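Local coordinates for RimK domain protein ATP-grasp (Sphaerobacter thermophilus, PDB 5I47), which is probably an ATP-dependent, RimK-like ligase of the ATP-grasp superfamily that binds ATP and may join amino acids to a carboxylate, at residues B[15-21]-B[55-59]. Numbering follows the deposited sequence.
Sequences RVEERLL and ALDRG
A buried carboxylate can be paired with an arginine distant in sequence, as in the Rossmann-like preATP-grasp domain here, where Glu18 in the first turns of helix 16-27 meets Arg58, just past the C-terminal end of parallel strand 54-57. Their salt bridge has Arg58 NE donating to Glu18 OE2 at 2.5 Å, with a weak hydrogen bond from Arg58 NH2 to the same oxygen at 3.0 Å. The CA-to-CB bond of Arg58 points toward the helix, and its side chain is folded in an m,m,m rotamer (chi1 to chi3), the CA atoms of Glu18 and Arg58 being 7.8 Å apart. Glu18 OE1 accepts from the backbone N of N-cap residue Arg15 (3.1 Å), whose NH1 pairs with Glu17 OE1 (3.0 Å). Arg58 NH1 and NH2 also donate to the carbonyl oxygens of Leu254 and Val255, tying in the ATP-grasp domain. Asp57 OD1 closes an Asx turn on Gly59 N (2.9 Å) where the strand ends. Beyond the charges, Leu21 CD1 lies 3.6 Å from Arg58 NE; Leu21 and Leu56 both touch Ile271, and their CD2 atoms meet at 4.0 Å.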
loop_
_atom_site.group_PDB
_atom_site.type_symbol
_atom_site.label_atom_id
_atom_site.label_comp_id
_atom_site.label_asym_id
_atom_site.label_seq_id
_atom_site.Cartn_x
_atom_site.Cartn_y
_atom_site.Cartn_z
ATOM N N ARG B 15 -18.518 -3.514 -20.798
ATOM C CA ARG B 15 -18.243 -2.708 -21.972
ATOM C C ARG B 15 -17.833 -3.634 -23.119
ATOM O O ARG B 15 -18.030 -4.857 -23.045
ATOM C CB ARG B 15 -17.176 -1.663 -21.644
ATOM C CG ARG B 15 -17.595 -0.621 -20.626
ATOM C CD ARG B 15 -16.388 0.178 -20.163
ATOM N NE ARG B 15 -15.274 -0.701 -19.801
ATOM C CZ ARG B 15 -14.144 -0.815 -20.498
ATOM N NH1 ARG B 15 -13.961 -0.097 -21.597
ATOM N NH2 ARG B 15 -13.194 -1.646 -20.089
ATOM N N VAL B 16 -17.249 -3.052 -24.170
ATOM C CA VAL B 16 -16.909 -3.819 -25.367
ATOM C C VAL B 16 -15.908 -4.921 -25.034
ATOM O O VAL B 16 -16.064 -6.072 -25.453
ATOM C CB VAL B 16 -16.378 -2.885 -26.469
ATOM C CG1 VAL B 16 -15.662 -3.682 -27.546
ATOM C CG2 VAL B 16 -17.521 -2.090 -27.083
ATOM N N GLU B 17 -14.860 -4.583 -24.276
ATOM C CA GLU B 17 -13.863 -5.588 -23.917
ATOM C C GLU B 17 -14.482 -6.712 -23.094
ATOM O O GLU B 17 -14.119 -7.883 -23.256
ATOM C CB GLU B 17 -12.708 -4.939 -23.156
ATOM C CG GLU B 17 -11.807 -4.052 -24.009
ATOM C CD GLU B 17 -12.293 -2.615 -24.077
ATOM O OE1 GLU B 17 -13.409 -2.339 -23.581
ATOM O OE2 GLU B 17 -11.555 -1.763 -24.620
ATOM N N GLU B 18 -15.435 -6.378 -22.220
ATOM C CA GLU B 18 -16.031 -7.390 -21.353
ATOM C C GLU B 18 -16.874 -8.386 -22.143
ATOM O O GLU B 18 -16.871 -9.585 -21.841
ATOM C CB GLU B 18 -16.863 -6.723 -20.258
ATOM C CG GLU B 18 -16.054 -6.271 -19.048
ATOM C CD GLU B 18 -15.109 -5.128 -19.366
ATOM O OE1 GLU B 18 -15.586 -4.076 -19.842
ATOM O OE2 GLU B 18 -13.887 -5.284 -19.153
ATOM N N ARG B 19 -17.597 -7.922 -23.163
ATOM C CA ARG B 19 -18.414 -8.854 -23.934
ATOM C C ARG B 19 -17.575 -9.715 -24.871
ATOM O O ARG B 19 -17.911 -10.884 -25.092
ATOM C CB ARG B 19 -19.492 -8.097 -24.717
ATOM C CG ARG B 19 -18.972 -7.123 -25.753
ATOM C CD ARG B 19 -20.050 -6.129 -26.142
ATOM N NE ARG B 19 -20.744 -5.625 -24.960
ATOM C CZ ARG B 19 -21.257 -4.403 -24.854
ATOM N NH1 ARG B 19 -21.146 -3.545 -25.861
ATOM N NH2 ARG B 19 -21.873 -4.036 -23.737
ATOM N N LEU B 20 -16.488 -9.164 -25.424
ATOM C CA LEU B 20 -15.545 -9.981 -26.184
ATOM C C LEU B 20 -15.003 -11.122 -25.335
ATOM O O LEU B 20 -14.851 -12.252 -25.818
ATOM C CB LEU B 20 -14.391 -9.121 -26.699
ATOM C CG LEU B 20 -14.707 -8.056 -27.745
ATOM C CD1 LEU B 20 -13.452 -7.271 -28.102
ATOM C CD2 LEU B 20 -15.312 -8.703 -28.978
ATOM N N LEU B 21 -14.702 -10.843 -24.064
ATOM C CA LEU B 21 -14.228 -11.891 -23.170
ATOM C C LEU B 21 -15.320 -12.907 -22.864
ATOM O O LEU B 21 -15.028 -14.098 -22.712
ATOM C CB LEU B 21 -13.689 -11.270 -21.880
ATOM C CG LEU B 21 -12.322 -10.596 -22.023
ATOM C CD1 LEU B 21 -12.158 -9.477 -21.010
ATOM C CD2 LEU B 21 -11.208 -11.621 -21.873
ATOM N N ALA B 55 -10.969 -15.549 -11.453
ATOM C CA ALA B 55 -11.455 -14.180 -11.522
ATOM C C ALA B 55 -10.502 -13.363 -12.380
ATOM O O ALA B 55 -9.286 -13.577 -12.348
ATOM C CB ALA B 55 -11.580 -13.549 -10.133
ATOM N N LEU B 56 -11.056 -12.440 -13.160
ATOM C CA LEU B 56 -10.264 -11.585 -14.037
ATOM C C LEU B 56 -10.593 -10.138 -13.705
ATOM O O LEU B 56 -11.714 -9.681 -13.952
ATOM C CB LEU B 56 -10.540 -11.898 -15.507
ATOM C CG LEU B 56 -9.877 -11.017 -16.568
ATOM C CD1 LEU B 56 -8.365 -11.051 -16.444
ATOM C CD2 LEU B 56 -10.309 -11.466 -17.953
ATOM N N ASP B 57 -9.629 -9.421 -13.134
ATOM C CA ASP B 57 -9.857 -8.037 -12.737
ATOM C C ASP B 57 -9.850 -7.155 -13.976
ATOM O O ASP B 57 -8.814 -6.999 -14.633
ATOM C CB ASP B 57 -8.799 -7.587 -11.733
ATOM C CG ASP B 57 -9.183 -6.306 -11.016
ATOM O OD1 ASP B 57 -9.869 -5.458 -11.619
ATOM O OD2 ASP B 57 -8.800 -6.148 -9.842
ATOM N N ARG B 58 -11.007 -6.578 -14.296
ATOM C CA ARG B 58 -11.175 -5.710 -15.450
ATOM C C ARG B 58 -11.178 -4.235 -15.068
ATOM O O ARG B 58 -11.611 -3.393 -15.863
ATOM C CB ARG B 58 -12.464 -6.068 -16.191
ATOM C CG ARG B 58 -12.508 -7.497 -16.705
ATOM C CD ARG B 58 -11.580 -7.676 -17.889
ATOM N NE ARG B 58 -11.760 -6.599 -18.854
ATOM C CZ ARG B 58 -10.791 -5.787 -19.261
ATOM N NH1 ARG B 58 -9.557 -5.941 -18.806
ATOM N NH2 ARG B 58 -11.057 -4.827 -20.138
ATOM N N GLY B 59 -10.705 -3.906 -13.867
ATOM C CA GLY B 59 -10.700 -2.546 -13.382
ATOM C C GLY B 59 -9.307 -1.932 -13.382
ATOM O O GLY B 59 -8.292 -2.599 -13.585
HETATM O O HOH W 1 -14.137 -1.954 -17.505
#